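Local coordinates for protein ribonucleoside-diphosphate reductase (PDB 5IM3) that probably reduces ribonucleoside diphosphates to the deoxyribonucleotides needed for DNA synthesis, and binds dATP as an allosteric effector, at residues G329-R340 against R632-I640; H655-M663 against R762-T772. All blocks are in the same frame, centred on the assembly; numbering follows the deposited sequence.

Contact 1: G329-R340 against R632-I640; sequences GLAIEEKDREAR and RMLDNVIDI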
loop_
_atom_site.group_PDB
_atom_site.type_symbol
_atom_site.label_atom_id
_atom_site.label_comp_id
_atom_site.label_asym_id
_atom_site.label_seq_id
_atom_site.Cartn_x
_atom_site.Cartn_y
_atom_site.Cartn_z
ATOM N N GLY A 329 -49.516 -12.901 -35.435
ATOM C CA GLY A 329 -48.780 -14.104 -35.084
ATOM C C GLY A 329 -49.203 -14.684 -33.752
ATOM O O GLY A 329 -49.206 -15.905 -33.575
ATOM N N LEU A 330 -49.573 -13.829 -32.802
ATOM C CA LEU A 330 -50.047 -14.287 -31.505
ATOM C C LEU A 330 -51.499 -14.743 -31.524
ATOM O O LEU A 330 -51.953 -15.327 -30.533
ATOM C CB LEU A 330 -49.874 -13.171 -30.468
ATOM C CG LEU A 330 -48.424 -12.829 -30.106
ATOM C CD1 LEU A 330 -48.382 -11.633 -29.166
ATOM C CD2 LEU A 330 -47.717 -14.030 -29.482
ATOM N N ALA A 331 -52.228 -14.507 -32.618
ATOM C CA ALA A 331 -53.640 -14.859 -32.704
ATOM C C ALA A 331 -53.946 -15.881 -33.796
ATOM O O ALA A 331 -55.124 -16.076 -34.127
ATOM C CB ALA A 331 -54.479 -13.597 -32.934
ATOM N N ILE A 332 -52.936 -16.546 -34.361
ATOM C CA ILE A 332 -53.179 -17.484 -35.453
ATOM C C ILE A 332 -54.006 -18.691 -35.034
ATOM O O ILE A 332 -54.402 -19.479 -35.896
ATOM C CB ILE A 332 -51.858 -17.990 -36.078
ATOM C CG1 ILE A 332 -50.947 -18.590 -35.008
ATOM C CG2 ILE A 332 -51.150 -16.879 -36.816
ATOM C CD1 ILE A 332 -49.770 -19.353 -35.583
ATOM N N GLU A 333 -54.265 -18.873 -33.741
ATOM C CA GLU A 333 -55.050 -20.009 -33.271
ATOM C C GLU A 333 -56.253 -19.586 -32.439
ATOM O O GLU A 333 -56.923 -20.446 -31.857
ATOM C CB GLU A 333 -54.167 -20.971 -32.469
ATOM C CG GLU A 333 -53.103 -21.649 -33.313
ATOM C CD GLU A 333 -52.351 -22.727 -32.560
ATOM O OE1 GLU A 333 -52.905 -23.264 -31.577
ATOM O OE2 GLU A 333 -51.205 -23.034 -32.954
ATOM N N GLU A 334 -56.546 -18.291 -32.375
ATOM C CA GLU A 334 -57.752 -17.822 -31.709
ATOM C C GLU A 334 -58.986 -18.160 -32.538
ATOM O O GLU A 334 -58.927 -18.272 -33.765
ATOM C CB GLU A 334 -57.675 -16.312 -31.485
ATOM C CG GLU A 334 -56.629 -15.876 -30.471
ATOM C CD GLU A 334 -57.145 -15.927 -29.049
ATOM O OE1 GLU A 334 -58.258 -16.450 -28.836
ATOM O OE2 GLU A 334 -56.445 -15.432 -28.144
ATOM N N LYS A 335 -60.118 -18.325 -31.850
ATOM C CA LYS A 335 -61.382 -18.538 -32.550
ATOM C C LYS A 335 -61.764 -17.312 -33.370
ATOM O O LYS A 335 -62.163 -17.428 -34.534
ATOM C CB LYS A 335 -62.487 -18.876 -31.549
ATOM C CG LYS A 335 -62.226 -20.123 -30.722
ATOM C CD LYS A 335 -63.358 -20.374 -29.735
ATOM C CE LYS A 335 -63.074 -21.582 -28.857
ATOM N NZ LYS A 335 -62.976 -22.836 -29.651
ATOM N N ASP A 336 -61.663 -16.125 -32.768
ATOM C CA ASP A 336 -61.947 -14.866 -33.455
ATOM C C ASP A 336 -60.616 -14.215 -33.818
ATOM O O ASP A 336 -60.157 -13.266 -33.181
ATOM C CB ASP A 336 -62.808 -13.959 -32.581
ATOM C CG ASP A 336 -64.119 -14.606 -32.181
ATOM O OD1 ASP A 336 -65.107 -14.476 -32.937
ATOM O OD2 ASP A 336 -64.161 -15.243 -31.107
ATOM N N ARG A 337 -59.992 -14.753 -34.869
ATOM C CA ARG A 337 -58.691 -14.280 -35.336
ATOM C C ARG A 337 -58.585 -12.759 -35.357
ATOM O O ARG A 337 -57.660 -12.178 -34.780
ATOM C CB ARG A 337 -58.428 -14.828 -36.740
ATOM C CG ARG A 337 -57.628 -16.113 -36.794
ATOM C CD ARG A 337 -57.386 -16.504 -38.245
ATOM N NE ARG A 337 -56.198 -17.338 -38.417
ATOM C CZ ARG A 337 -56.208 -18.665 -38.515
ATOM N NH1 ARG A 337 -57.352 -19.342 -38.462
ATOM N NH2 ARG A 337 -55.068 -19.319 -38.678
ATOM N N GLU A 338 -59.524 -12.098 -36.039
ATOM C CA GLU A 338 -59.410 -10.659 -36.259
ATOM C C GLU A 338 -59.656 -9.879 -34.973
ATOM O O GLU A 338 -58.894 -8.965 -34.637
ATOM C CB GLU A 338 -60.384 -10.220 -37.353
ATOM C CG GLU A 338 -59.978 -10.644 -38.762
ATOM C CD GLU A 338 -60.180 -12.127 -39.023
ATOM O OE1 GLU A 338 -61.002 -12.753 -38.319
ATOM O OE2 GLU A 338 -59.515 -12.664 -39.935
ATOM N N ALA A 339 -60.719 -10.222 -34.242
ATOM C CA ALA A 339 -61.034 -9.507 -33.009
ATOM C C ALA A 339 -59.868 -9.565 -32.026
ATOM O O ALA A 339 -59.490 -8.548 -31.432
ATOM C CB ALA A 339 -62.302 -10.087 -32.382
ATOM N N ARG A 340 -59.282 -10.748 -31.839
ATOM C CA ARG A 340 -58.147 -10.872 -30.927
ATOM C C ARG A 340 -56.902 -10.199 -31.492
ATOM O O ARG A 340 -56.135 -9.580 -30.745
ATOM C CB ARG A 340 -57.874 -12.346 -30.624
ATOM C CG ARG A 340 -59.023 -13.053 -29.917
ATOM C CD ARG A 340 -59.341 -12.407 -28.575
ATOM N NE ARG A 340 -60.441 -13.072 -27.889
ATOM C CZ ARG A 340 -60.929 -12.688 -26.713
ATOM N NH1 ARG A 340 -60.406 -11.645 -26.080
ATOM N NH2 ARG A 340 -61.942 -13.349 -26.166
ATOM N N ARG A 632 -53.512 -13.025 -21.623
ATOM C CA ARG A 632 -53.992 -13.833 -22.737
ATOM C C ARG A 632 -52.917 -13.980 -23.806
ATOM O O ARG A 632 -52.658 -15.085 -24.295
ATOM C CB ARG A 632 -55.257 -13.220 -23.335
ATOM C CG ARG A 632 -55.913 -14.101 -24.388
ATOM C CD ARG A 632 -57.117 -13.424 -25.030
ATOM N NE ARG A 632 -57.844 -14.336 -25.908
ATOM C CZ ARG A 632 -58.830 -15.134 -25.511
ATOM N NH1 ARG A 632 -59.220 -15.142 -24.243
ATOM N NH2 ARG A 632 -59.430 -15.932 -26.388
ATOM N N MET A 633 -52.277 -12.870 -24.180
ATOM C CA MET A 633 -51.202 -12.935 -25.165
ATOM C C MET A 633 -50.089 -13.867 -24.701
ATOM O O MET A 633 -49.542 -14.638 -25.499
ATOM C CB MET A 633 -50.653 -11.534 -25.429
ATOM C CG MET A 633 -51.676 -10.595 -26.044
ATOM S SD MET A 633 -51.125 -8.882 -26.103
ATOM C CE MET A 633 -49.731 -8.985 -27.219
ATOM N N LEU A 634 -49.743 -13.817 -23.413
ATOM C CA LEU A 634 -48.689 -14.690 -22.904
ATOM C C LEU A 634 -49.130 -16.148 -22.917
ATOM O O LEU A 634 -48.328 -17.041 -23.208
ATOM C CB LEU A 634 -48.280 -14.262 -21.495
ATOM C CG LEU A 634 -47.473 -12.964 -21.395
ATOM C CD1 LEU A 634 -47.175 -12.618 -19.940
ATOM C CD2 LEU A 634 -46.174 -13.051 -22.192
ATOM N N ASP A 635 -50.402 -16.411 -22.611
ATOM C CA ASP A 635 -50.890 -17.782 -22.682
ATOM C C ASP A 635 -50.866 -18.290 -24.118
ATOM O O ASP A 635 -50.575 -19.466 -24.362
ATOM C CB ASP A 635 -52.298 -17.876 -22.098
ATOM C CG ASP A 635 -52.678 -19.299 -21.722
ATOM O OD1 ASP A 635 -51.887 -19.959 -21.015
ATOM O OD2 ASP A 635 -53.757 -19.766 -22.137
ATOM N N ASN A 636 -51.157 -17.411 -25.083
ATOM C CA ASN A 636 -51.065 -17.794 -26.488
ATOM C C ASN A 636 -49.635 -18.155 -26.868
ATOM O O ASN A 636 -49.410 -19.078 -27.660
ATOM C CB ASN A 636 -51.574 -16.659 -27.376
ATOM C CG ASN A 636 -53.084 -16.526 -27.356
ATOM O OD1 ASN A 636 -53.758 -17.051 -26.470
ATOM N ND2 ASN A 636 -53.622 -15.821 -28.341
ATOM N N VAL A 637 -48.656 -17.434 -26.317
ATOM C CA VAL A 637 -47.256 -17.695 -26.648
ATOM C C VAL A 637 -46.926 -19.169 -26.454
ATOM O O VAL A 637 -46.153 -19.755 -27.221
ATOM C CB VAL A 637 -46.335 -16.792 -25.805
ATOM C CG1 VAL A 637 -44.907 -17.334 -25.787
ATOM C CG2 VAL A 637 -46.352 -15.375 -26.346
ATOM N N ILE A 638 -47.512 -19.789 -25.427
ATOM C CA ILE A 638 -47.207 -21.182 -25.110
ATOM C C ILE A 638 -47.573 -22.091 -26.274
ATOM O O ILE A 638 -46.818 -23.002 -26.635
ATOM C CB ILE A 638 -47.939 -21.601 -23.821
ATOM C CG1 ILE A 638 -47.675 -20.575 -22.703
ATOM C CG2 ILE A 638 -47.557 -23.032 -23.435
ATOM C CD1 ILE A 638 -46.931 -21.098 -21.521
ATOM N N ASP A 639 -48.744 -21.868 -26.872
ATOM C CA ASP A 639 -49.232 -22.739 -27.934
ATOM C C ASP A 639 -48.543 -22.474 -29.265
ATOM O O ASP A 639 -48.332 -23.411 -30.042
ATOM C CB ASP A 639 -50.741 -22.566 -28.097
ATOM C CG ASP A 639 -51.506 -22.875 -26.827
ATOM O OD1 ASP A 639 -51.057 -23.747 -26.054
ATOM O OD2 ASP A 639 -52.560 -22.246 -26.604
ATOM N N ILE A 640 -48.196 -21.218 -29.548
ATOM C CA ILE A 640 -47.621 -20.878 -30.845
ATOM C C ILE A 640 -46.131 -21.189 -30.884
ATOM O O ILE A 640 -45.582 -21.490 -31.950
ATOM C CB ILE A 640 -47.882 -19.396 -31.165
ATOM C CG1 ILE A 640 -49.359 -19.047 -30.941
ATOM C CG2 ILE A 640 -47.469 -19.080 -32.590
ATOM C CD1 ILE A 640 -50.330 -19.983 -31.632
#
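Glu334 and Arg632 come from opposite directions, carboxylate and guanidinium nearly coplanar at 16°. The arginine grips side-on. Arg632 NH2 donates to the syn lone pair of Glu334 OE1 at 2.8 Å, and Arg632 NE gives a more bent bond, 2.9 Å, to Glu334 OE2. Arg632 reaches this far because its chain is extended from CG to NE. Asn636 ND2 meets Glu334 OE2 from the opposite face of the carboxylate, at 2.9 Å and nearly straight (170°). Asn636 ND2 also donates to Leu330 O at 2.8 Å. With Arg707 on OD1, these bonds fix the amide rotation. Arg340 lays its guanidinium flat on Arg632, centres 3.4 Å apart and planes at 17°. The nearby carboxylates of Glu334, Glu343 and Glu706 probably offset the like charges. Leu330 splits its two methyls: CD1 touches Met633 CE at 3.6 Å, and CD2 lies beside Val637 CG2. Ile640 CD1 packs on Ile332 CG1 and against the end of Glu333, CG through the carboxylate. The contact joins the turn between helices 319-330 and 337-349 to the end of helix 620-640. Arg707 also pairs with Glu334. Met633 touches Phe344 and Leu347 of helix 337-349 and Tyr353 of strand 353-355.

Contact 2: H655-M663 against R762-T772; sequences HRPVGLGIM and RNSNIMAIAPT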
loop_
_atom_site.group_PDB
_atom_site.type_symbol
_atom_site.label_atom_id
_atom_site.label_comp_id
_atom_site.label_asym_id
_atom_site.label_seq_id
_atom_site.Cartn_x
_atom_site.Cartn_y
_atom_site.Cartn_z
ATOM N N HIS A 655 -47.720 -27.145 -17.488
ATOM C CA HIS A 655 -47.872 -26.186 -16.401
ATOM C C HIS A 655 -48.234 -24.782 -16.858
ATOM O O HIS A 655 -48.756 -24.007 -16.052
ATOM C CB HIS A 655 -46.573 -26.114 -15.584
ATOM C CG HIS A 655 -45.990 -27.453 -15.261
ATOM N ND1 HIS A 655 -46.688 -28.421 -14.574
ATOM C CD2 HIS A 655 -44.776 -27.988 -15.537
ATOM C CE1 HIS A 655 -45.930 -29.495 -14.438
ATOM N NE2 HIS A 655 -44.765 -29.258 -15.014
ATOM N N ARG A 656 -47.956 -24.437 -18.108
ATOM C CA ARG A 656 -48.318 -23.145 -18.680
ATOM C C ARG A 656 -47.930 -21.966 -17.785
ATOM O O ARG A 656 -48.779 -21.136 -17.439
ATOM C CB ARG A 656 -49.808 -23.097 -18.998
ATOM C CG ARG A 656 -50.336 -24.285 -19.802
ATOM C CD ARG A 656 -51.724 -23.991 -20.369
ATOM N NE ARG A 656 -51.668 -22.924 -21.366
ATOM C CZ ARG A 656 -51.468 -23.122 -22.667
ATOM N NH1 ARG A 656 -51.322 -24.350 -23.146
ATOM N NH2 ARG A 656 -51.419 -22.088 -23.495
ATOM N N PRO A 657 -46.660 -21.850 -17.405
ATOM C CA PRO A 657 -46.224 -20.645 -16.698
ATOM C C PRO A 657 -46.005 -19.490 -17.658
ATOM O O PRO A 657 -45.597 -19.668 -18.806
ATOM C CB PRO A 657 -44.905 -21.076 -16.050
ATOM C CG PRO A 657 -44.361 -22.089 -16.992
ATOM C CD PRO A 657 -45.556 -22.818 -17.559
ATOM N N VAL A 658 -46.295 -18.287 -17.166
ATOM C CA VAL A 658 -45.978 -17.055 -17.868
ATOM C C VAL A 658 -45.305 -16.120 -16.874
ATOM O O VAL A 658 -45.297 -16.363 -15.667
ATOM C CB VAL A 658 -47.225 -16.390 -18.502
ATOM C CG1 VAL A 658 -47.891 -17.344 -19.496
ATOM C CG2 VAL A 658 -48.216 -15.952 -17.431
ATOM N N GLY A 659 -44.730 -15.042 -17.401
ATOM C CA GLY A 659 -44.071 -14.054 -16.568
ATOM C C GLY A 659 -44.387 -12.633 -16.987
ATOM O O GLY A 659 -43.699 -12.064 -17.838
ATOM N N LEU A 660 -45.429 -12.054 -16.396
ATOM C CA LEU A 660 -45.819 -10.676 -16.673
ATOM C C LEU A 660 -45.088 -9.748 -15.710
ATOM O O LEU A 660 -45.261 -9.853 -14.490
ATOM C CB LEU A 660 -47.333 -10.503 -16.539
ATOM C CG LEU A 660 -47.894 -9.101 -16.797
ATOM C CD1 LEU A 660 -47.740 -8.712 -18.255
ATOM C CD2 LEU A 660 -49.350 -9.018 -16.375
ATOM N N GLY A 661 -44.275 -8.841 -16.257
ATOM C CA GLY A 661 -43.513 -7.902 -15.476
ATOM C C GLY A 661 -43.994 -6.475 -15.641
ATOM O O GLY A 661 -45.106 -6.210 -16.119
ATOM N N ILE A 662 -43.135 -5.533 -15.238
ATOM C CA ILE A 662 -43.431 -4.109 -15.321
ATOM C C ILE A 662 -42.195 -3.358 -15.797
ATOM O O ILE A 662 -41.061 -3.831 -15.676
ATOM C CB ILE A 662 -43.903 -3.533 -13.966
ATOM C CG1 ILE A 662 -42.864 -3.814 -12.874
ATOM C CG2 ILE A 662 -45.260 -4.115 -13.588
ATOM C CD1 ILE A 662 -43.119 -3.072 -11.574
ATOM N N MET A 663 -42.432 -2.164 -16.336
ATOM C CA MET A 663 -41.361 -1.243 -16.687
ATOM C C MET A 663 -41.887 0.180 -16.586
ATOM O O MET A 663 -43.094 0.416 -16.482
ATOM C CB MET A 663 -40.795 -1.531 -18.087
ATOM C CG MET A 663 -41.819 -1.529 -19.208
ATOM S SD MET A 663 -41.042 -1.761 -20.822
ATOM C CE MET A 663 -42.474 -1.769 -21.892
ATOM N N ARG A 762 -55.451 -20.763 -15.312
ATOM C CA ARG A 762 -54.880 -21.225 -16.567
ATOM C C ARG A 762 -53.367 -21.376 -16.517
ATOM O O ARG A 762 -52.804 -22.074 -17.367
ATOM C CB ARG A 762 -55.269 -20.246 -17.685
ATOM C CG ARG A 762 -54.720 -20.560 -19.070
ATOM C CD ARG A 762 -55.220 -21.888 -19.606
ATOM N NE ARG A 762 -54.795 -22.087 -20.987
ATOM C CZ ARG A 762 -55.011 -23.192 -21.689
ATOM N NH1 ARG A 762 -55.649 -24.216 -21.139
ATOM N NH2 ARG A 762 -54.587 -23.272 -22.942
ATOM N N ASN A 763 -52.698 -20.761 -15.541
ATOM C CA ASN A 763 -51.245 -20.665 -15.547
ATOM C C ASN A 763 -50.688 -20.941 -14.157
ATOM O O ASN A 763 -51.179 -20.391 -13.166
ATOM C CB ASN A 763 -50.807 -19.277 -16.024
ATOM C CG ASN A 763 -51.478 -18.867 -17.318
ATOM O OD1 ASN A 763 -52.460 -18.122 -17.318
ATOM N ND2 ASN A 763 -50.948 -19.352 -18.434
ATOM N N SER A 764 -49.651 -21.782 -14.091
ATOM C CA SER A 764 -49.049 -22.134 -12.807
ATOM C C SER A 764 -48.317 -20.953 -12.187
ATOM O O SER A 764 -48.295 -20.814 -10.958
ATOM C CB SER A 764 -48.084 -23.310 -12.980
ATOM O OG SER A 764 -47.051 -22.990 -13.897
ATOM N N ASN A 765 -47.704 -20.110 -13.011
ATOM C CA ASN A 765 -47.054 -18.889 -12.567
ATOM C C ASN A 765 -47.480 -17.765 -13.501
ATOM O O ASN A 765 -47.691 -17.984 -14.698
ATOM C CB ASN A 765 -45.520 -19.032 -12.555
ATOM C CG ASN A 765 -45.018 -19.939 -11.437
ATOM O OD1 ASN A 765 -44.622 -19.466 -10.371
ATOM N ND2 ASN A 765 -45.028 -21.248 -11.682
ATOM N N ILE A 766 -47.615 -16.559 -12.945
ATOM C CA ILE A 766 -48.176 -15.419 -13.664
ATOM C C ILE A 766 -47.149 -14.308 -13.847
ATOM O O ILE A 766 -47.005 -13.755 -14.941
ATOM C CB ILE A 766 -49.434 -14.870 -12.957
ATOM C CG1 ILE A 766 -50.374 -15.989 -12.499
ATOM C CG2 ILE A 766 -50.168 -13.927 -13.897
ATOM C CD1 ILE A 766 -51.103 -16.668 -13.609
ATOM N N MET A 767 -46.442 -13.947 -12.777
ATOM C CA MET A 767 -45.709 -12.691 -12.719
ATOM C C MET A 767 -44.218 -12.918 -12.516
ATOM O O MET A 767 -43.804 -13.811 -11.772
ATOM C CB MET A 767 -46.244 -11.819 -11.592
ATOM C CG MET A 767 -47.735 -11.584 -11.674
ATOM S SD MET A 767 -48.390 -10.995 -10.116
ATOM C CE MET A 767 -47.703 -9.342 -10.092
ATOM N N ALA A 768 -43.423 -12.083 -13.182
ATOM C CA ALA A 768 -41.979 -12.045 -13.000
ATOM C C ALA A 768 -41.480 -10.740 -13.598
ATOM O O ALA A 768 -41.883 -10.378 -14.707
ATOM C CB ALA A 768 -41.299 -13.243 -13.667
ATOM N N ILE A 769 -40.624 -10.033 -12.866
ATOM C CA ILE A 769 -40.082 -8.754 -13.313
ATOM C C ILE A 769 -38.686 -9.027 -13.858
ATOM O O ILE A 769 -37.732 -9.224 -13.101
ATOM C CB ILE A 769 -40.066 -7.711 -12.191
ATOM C CG1 ILE A 769 -41.485 -7.457 -11.680
ATOM C CG2 ILE A 769 -39.449 -6.405 -12.689
ATOM C CD1 ILE A 769 -41.547 -6.515 -10.481
ATOM N N ALA A 770 -38.569 -9.027 -15.174
ATOM C CA ALA A 770 -37.331 -9.271 -15.886
ATOM C C ALA A 770 -36.745 -7.966 -16.398
ATOM O O ALA A 770 -37.439 -6.946 -16.463
ATOM C CB ALA A 770 -37.581 -10.217 -17.064
ATOM N N PRO A 771 -35.464 -7.952 -16.764
ATOM C CA PRO A 771 -34.913 -6.765 -17.426
ATOM C C PRO A 771 -35.673 -6.473 -18.710
ATOM O O PRO A 771 -36.254 -7.367 -19.329
ATOM C CB PRO A 771 -33.454 -7.152 -17.700
ATOM C CG PRO A 771 -33.155 -8.225 -16.696
ATOM C CD PRO A 771 -34.436 -8.982 -16.544
ATOM N N THR A 772 -35.671 -5.200 -19.106
ATOM C CA THR A 772 -36.472 -4.728 -20.233
ATOM C C THR A 772 -35.665 -3.772 -21.095
ATOM O O THR A 772 -36.194 -2.779 -21.606
ATOM C CB THR A 772 -37.746 -4.036 -19.753
ATOM O OG1 THR A 772 -37.397 -2.845 -19.039
ATOM C CG2 THR A 772 -38.561 -4.950 -18.848
HETATM O O HOH W 1 -40.161 -6.760 -16.335
#
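Ile766 O takes the short bond from Leu660 N, 2.7 Å. Val658 N donates to Asn765 O at 2.9 Å, almost straight at 174°. Ala768 N returns a bond to Leu660 O at 3.2 Å. At the other end His655 O accepts twice from Ser764, from N and from OG; Ser764 OG, 2.9 Å from His655 O, sits above the carbonyl plane. OG lies between the backbone N and the carbonyl carbon (chi1 59°), which turns it to His655. Asn763 ND2 binds Arg656 O at 3.0 Å and probably also Asp635, while Asn763 OD1 is bonded to Ser700. Arg762 NH2 lies over the centre of the Arg656 guanidinium, 3.1 Å from its CZ, with the planes 28° apart. Asp635 pairs with both arginines and probably offsets their like charges. Further along, Ile662 CG1 packs on Ile769 CD1 at 3.8 Å, and Met663 CB rests near Thr772 OG1. A water donates to Ile662 O and Ala770 O. Strand 659-663 is bonded on its other edge to strand 600-608 of the barrel sheet. The bonding implies that 763-768 is held along 655-660 largely by main-chain bonds, with a single bridge to the strand at Leu660, while the two close arginines rely on acidic groups of helix 620-640.

In the fold
Contact 1 and contact 2 have centres about 17 Å apart and meet through helix 620-640. One side of this helix faces the turn at 329-340; Asp635 and Ile638 face contact 2. Asp635 is the direct link: Asp635 OD2 forms a salt bridge to Arg762 NE at 2.8 Å, and Asp635 OD1 probably accepts from Asn763 ND2 at 2.8 Å. Arg707 also pairs with Asp635. Ile638 packs on Arg656 and Pro657, and Asp639 adds a second carboxylate for Arg656. Contact 1 joins the all-alpha region to the barrel domain, while contact 2 lies within the barrel. Both are away from the annotated dATP sites.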